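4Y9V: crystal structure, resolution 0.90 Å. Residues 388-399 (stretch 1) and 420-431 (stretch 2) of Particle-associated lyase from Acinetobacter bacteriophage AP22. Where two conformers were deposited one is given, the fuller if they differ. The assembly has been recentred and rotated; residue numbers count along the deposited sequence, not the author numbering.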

# COMPACT_ATOMS: atom_id res chain seq x y z
N LEU A 388 4.18 -1.82 -12.04
CA LEU A 388 3.89 -3.17 -11.58
C LEU A 388 4.72 -3.40 -10.31
O LEU A 388 5.89 -3.75 -10.38
CB LEU A 388 4.24 -4.18 -12.65
CG LEU A 388 3.34 -4.15 -13.89
CD1 LEU A 388 3.90 -5.02 -14.97
CD2 LEU A 388 1.91 -4.58 -13.53
N THR A 389 4.09 -3.16 -9.15
CA THR A 389 4.83 -2.99 -7.92
C THR A 389 4.53 -4.16 -6.99
O THR A 389 3.41 -4.30 -6.47
CB THR A 389 4.47 -1.67 -7.26
OG1 THR A 389 4.54 -0.65 -8.24
CG2 THR A 389 5.41 -1.36 -6.10
N ASN A 390 5.52 -5.03 -6.76
CA ASN A 390 5.39 -6.07 -5.75
C ASN A 390 4.24 -7.03 -6.02
O ASN A 390 3.60 -7.52 -5.07
CB ASN A 390 5.36 -5.50 -4.35
CG ASN A 390 6.18 -6.33 -3.41
OD1 ASN A 390 6.58 -7.45 -3.71
ND2 ASN A 390 6.42 -5.79 -2.25
N ASN A 391 3.98 -7.37 -7.29
CA ASN A 391 2.97 -8.38 -7.60
C ASN A 391 3.58 -9.78 -7.53
O ASN A 391 4.79 -9.96 -7.64
CB ASN A 391 2.40 -8.15 -9.00
CG ASN A 391 1.75 -6.79 -9.14
OD1 ASN A 391 0.92 -6.37 -8.32
ND2 ASN A 391 2.14 -6.07 -10.19
N THR A 392 2.67 -10.76 -7.42
CA THR A 392 3.00 -12.17 -7.55
C THR A 392 2.33 -12.66 -8.84
O THR A 392 1.13 -12.49 -9.00
CB THR A 392 2.55 -12.97 -6.34
OG1 THR A 392 3.20 -12.43 -5.19
CG2 THR A 392 2.92 -14.42 -6.49
N TYR A 393 3.12 -13.25 -9.71
CA TYR A 393 2.66 -13.70 -11.02
C TYR A 393 2.71 -15.21 -11.05
O TYR A 393 3.72 -15.81 -10.66
CB TYR A 393 3.56 -13.15 -12.14
CG TYR A 393 3.78 -11.65 -12.08
CD1 TYR A 393 4.77 -11.11 -11.26
CD2 TYR A 393 3.02 -10.76 -12.85
CE1 TYR A 393 5.01 -9.75 -11.19
CE2 TYR A 393 3.23 -9.39 -12.78
CZ TYR A 393 4.23 -8.89 -11.95
OH TYR A 393 4.38 -7.52 -11.86
N TYR A 394 1.63 -15.83 -11.52
CA TYR A 394 1.56 -17.31 -11.59
C TYR A 394 1.48 -17.70 -13.04
O TYR A 394 0.45 -17.42 -13.68
CB TYR A 394 0.34 -17.78 -10.81
CG TYR A 394 0.43 -17.57 -9.32
CD1 TYR A 394 1.22 -18.44 -8.58
CD2 TYR A 394 -0.18 -16.53 -8.64
CE1 TYR A 394 1.36 -18.30 -7.20
CE2 TYR A 394 -0.02 -16.38 -7.27
CZ TYR A 394 0.75 -17.27 -6.56
OH TYR A 394 0.90 -17.10 -5.20
N THR A 395 2.51 -18.30 -13.61
CA THR A 395 2.59 -18.66 -15.01
C THR A 395 2.81 -20.15 -15.18
O THR A 395 3.30 -20.84 -14.28
CB THR A 395 3.70 -17.89 -15.78
OG1 THR A 395 4.99 -18.43 -15.46
CG2 THR A 395 3.65 -16.41 -15.50
N LYS A 396 2.46 -20.62 -16.38
CA LYS A 396 2.65 -22.02 -16.76
C LYS A 396 3.03 -22.20 -18.24
O LYS A 396 3.47 -23.30 -18.55
CB LYS A 396 1.44 -22.86 -16.39
CG LYS A 396 0.17 -22.46 -17.10
CD LYS A 396 -0.84 -23.60 -16.88
CE LYS A 396 -2.21 -23.20 -17.31
NZ LYS A 396 -2.24 -22.77 -18.73
N THR A 397 2.90 -21.24 -19.08
CA THR A 397 3.25 -21.41 -20.49
C THR A 397 4.74 -21.08 -20.71
O THR A 397 5.41 -20.54 -19.83
CB THR A 397 2.41 -20.55 -21.44
OG1 THR A 397 2.96 -19.23 -21.51
CG2 THR A 397 0.94 -20.59 -21.11
N PRO A 398 5.26 -21.34 -21.91
CA PRO A 398 6.63 -20.97 -22.21
C PRO A 398 6.85 -19.48 -22.41
O PRO A 398 8.02 -19.06 -22.53
CB PRO A 398 6.98 -21.75 -23.51
CG PRO A 398 5.94 -22.86 -23.54
CD PRO A 398 4.71 -22.19 -22.97
N LEU A 399 5.80 -18.66 -22.47
CA LEU A 399 5.94 -17.21 -22.58
C LEU A 399 6.76 -16.80 -23.81
O LEU A 399 7.42 -15.76 -23.83
CB LEU A 399 6.48 -16.58 -21.30
CG LEU A 399 5.51 -16.69 -20.10
CD1 LEU A 399 6.29 -16.67 -18.79
CD2 LEU A 399 4.49 -15.58 -20.13
N LYS A 420 7.53 0.11 -15.40
CA LYS A 420 8.30 0.13 -14.16
C LYS A 420 7.87 -1.07 -13.30
O LYS A 420 6.86 -1.01 -12.63
CB LYS A 420 8.12 1.44 -13.39
CG LYS A 420 9.17 1.71 -12.33
CD LYS A 420 9.18 3.16 -11.79
CE LYS A 420 10.35 3.42 -10.90
NZ LYS A 420 10.32 4.84 -10.44
N LEU A 421 8.67 -2.16 -13.36
CA LEU A 421 8.38 -3.40 -12.63
C LEU A 421 9.36 -3.41 -11.46
O LEU A 421 10.55 -3.55 -11.65
CB LEU A 421 8.54 -4.59 -13.58
CG LEU A 421 7.97 -5.92 -13.08
CD1 LEU A 421 8.02 -6.93 -14.24
CD2 LEU A 421 8.70 -6.50 -11.87
N ASP A 422 8.80 -3.20 -10.27
CA ASP A 422 9.55 -2.95 -9.04
C ASP A 422 9.17 -4.01 -8.02
O ASP A 422 8.10 -3.94 -7.42
CB ASP A 422 9.25 -1.55 -8.55
CG ASP A 422 9.92 -1.11 -7.32
OD1 ASP A 422 10.86 -1.77 -6.85
OD2 ASP A 422 9.47 -0.03 -6.76
N GLY A 423 10.04 -4.99 -7.83
CA GLY A 423 9.82 -6.04 -6.89
C GLY A 423 8.78 -7.06 -7.36
O GLY A 423 8.21 -6.97 -8.42
N GLY A 424 8.57 -8.05 -6.49
CA GLY A 424 7.59 -9.08 -6.67
C GLY A 424 8.22 -10.45 -6.91
O GLY A 424 9.43 -10.66 -6.72
N CYS A 425 7.35 -11.39 -7.30
CA CYS A 425 7.69 -12.80 -7.39
C CYS A 425 7.06 -13.38 -8.66
O CYS A 425 5.84 -13.40 -8.78
CB CYS A 425 7.17 -13.51 -6.15
SG CYS A 425 7.51 -15.27 -6.17
N ILE A 426 7.90 -13.85 -9.58
CA ILE A 426 7.45 -14.39 -10.83
C ILE A 426 7.62 -15.92 -10.76
O ILE A 426 8.74 -16.41 -10.66
CB ILE A 426 8.25 -13.81 -12.02
CG1 ILE A 426 8.20 -12.28 -12.05
CG2 ILE A 426 7.74 -14.42 -13.32
CD1 ILE A 426 9.24 -11.65 -12.93
N ASN A 427 6.50 -16.64 -10.79
CA ASN A 427 6.48 -18.07 -10.65
C ASN A 427 6.20 -18.76 -11.97
O ASN A 427 5.32 -18.33 -12.73
CB ASN A 427 5.34 -18.50 -9.71
CG ASN A 427 5.53 -18.03 -8.33
OD1 ASN A 427 6.35 -18.57 -7.59
ND2 ASN A 427 4.78 -17.07 -7.90
N GLY A 428 6.92 -19.85 -12.24
CA GLY A 428 6.60 -20.73 -13.32
C GLY A 428 7.80 -21.46 -13.86
O GLY A 428 8.88 -21.41 -13.27
N VAL A 429 7.62 -22.12 -14.98
CA VAL A 429 8.71 -22.85 -15.64
C VAL A 429 9.47 -22.01 -16.64
O VAL A 429 10.67 -22.28 -16.88
CB VAL A 429 8.18 -24.15 -16.28
CG1 VAL A 429 7.77 -25.12 -15.18
CG2 VAL A 429 7.13 -23.90 -17.34
N GLY A 430 8.82 -21.04 -17.26
CA GLY A 430 9.48 -20.28 -18.35
C GLY A 430 9.76 -21.17 -19.55
O GLY A 430 8.98 -22.08 -19.87
N GLY A 431 10.86 -20.86 -20.19
CA GLY A 431 11.23 -21.54 -21.44
C GLY A 431 12.36 -20.80 -22.12
O GLY A 431 12.71 -19.67 -21.75
O HOH W 1 5.80 -6.58 -9.71
O HOH W 2 6.49 0.21 -10.05
O HOH W 3 6.91 1.05 -7.97
O HOH W 4 10.01 -7.48 -3.96
O HOH W 5 5.97 -20.54 -17.09
O HOH W 6 4.67 -23.33 -14.19

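This contact is a worked example of parallel strand pairing between two stretches of one chain, each of which turns a corner, in which backbone hydrogen bonds set the register, the corner interrupts them, and water fills the gap. Parallel strands cannot pair residue for residue as antiparallel strands do; a residue on one strand instead bonds through its amide and carbonyl to two residues flanking its partner on the other. Leu388 follows the rule exactly, its N donating to Lys420 O at 2.9 Å and its O accepting from Asp422 N at 3.0 Å, so that it straddles Leu421. Beyond the corner Tyr393 does the same around Ile426, with Tyr393 N to Cys425 O and Asn427 N to Tyr393 O both at 2.9 Å. The axes of strands 391-394 and 424-427 approach to 4.7 Å with an angle of 2° between their N-to-C directions, so they run almost exactly parallel.

Each stretch turns its corner here, at Asn390 and Gly423, and the regular pattern loosens. Asn390 N still reaches Asp422 O at 2.9 Å, but the approach of Asn390 OD1 to Gly424 N, at 3.5 Å, has too poor an angle for a hydrogen bond. Water 1 occupies the breach: it accepts from Asn391 N (3.1 Å), donates to Gly423 O (2.8 Å), and lies 2.7 Å from Tyr393 OH, a hydroxyl that accepts a hydrogen bond from Asn391 ND2 at 3.1 Å. Gly424 suits the tight passage beyond the corner. A CB there would fall 2.3 Å from Asn391 O, and the backbone angles of Gly424 independently call for glycine.

Side chains follow the register, partner beside partner. On the buried side, Leu388 CB packs against Leu421 CG at 4.1 Å before the corner, and Tyr393 CD1 meets Ile426 CG1 at 3.7 Å after it. The other side, carrying Thr389 and Asp422 before the corner and Thr392, Cys425, Tyr394 and Asn427 after it, is partly exposed and more polar. There water 3 links Thr389 to Asp422, donating to Thr389 OG1 at 2.9 Å and to Asp422 OD2 at 3.0 Å. Asn427 contributes from this side in a second way, since its ND2 donates to Tyr393 O at 3.2 Å and so reinforces the bond its own backbone N makes to the same carbonyl.

Just past the strands one more backbone bond forms, now joined by side-chain and water contacts. Asn427 O receives two hydrogen bonds from one residue, from Thr395 N at 2.9 Å and from Thr395 OG1 at 2.8 Å. The threonine hydroxyl thus sits close to the other stretch, and Gly428 leaves it room: a CB on Gly428 would lie 2.0 Å from Thr395 OG1. Water 5 extends the link, donating to Thr395 OG1 and Thr397 O, each at 2.8 Å, while accepting from Gly430 N at 2.9 Å. The last close approach is gentler, a CA-H...O contact of 3.5 Å between Pro398 CA and Gly430 O.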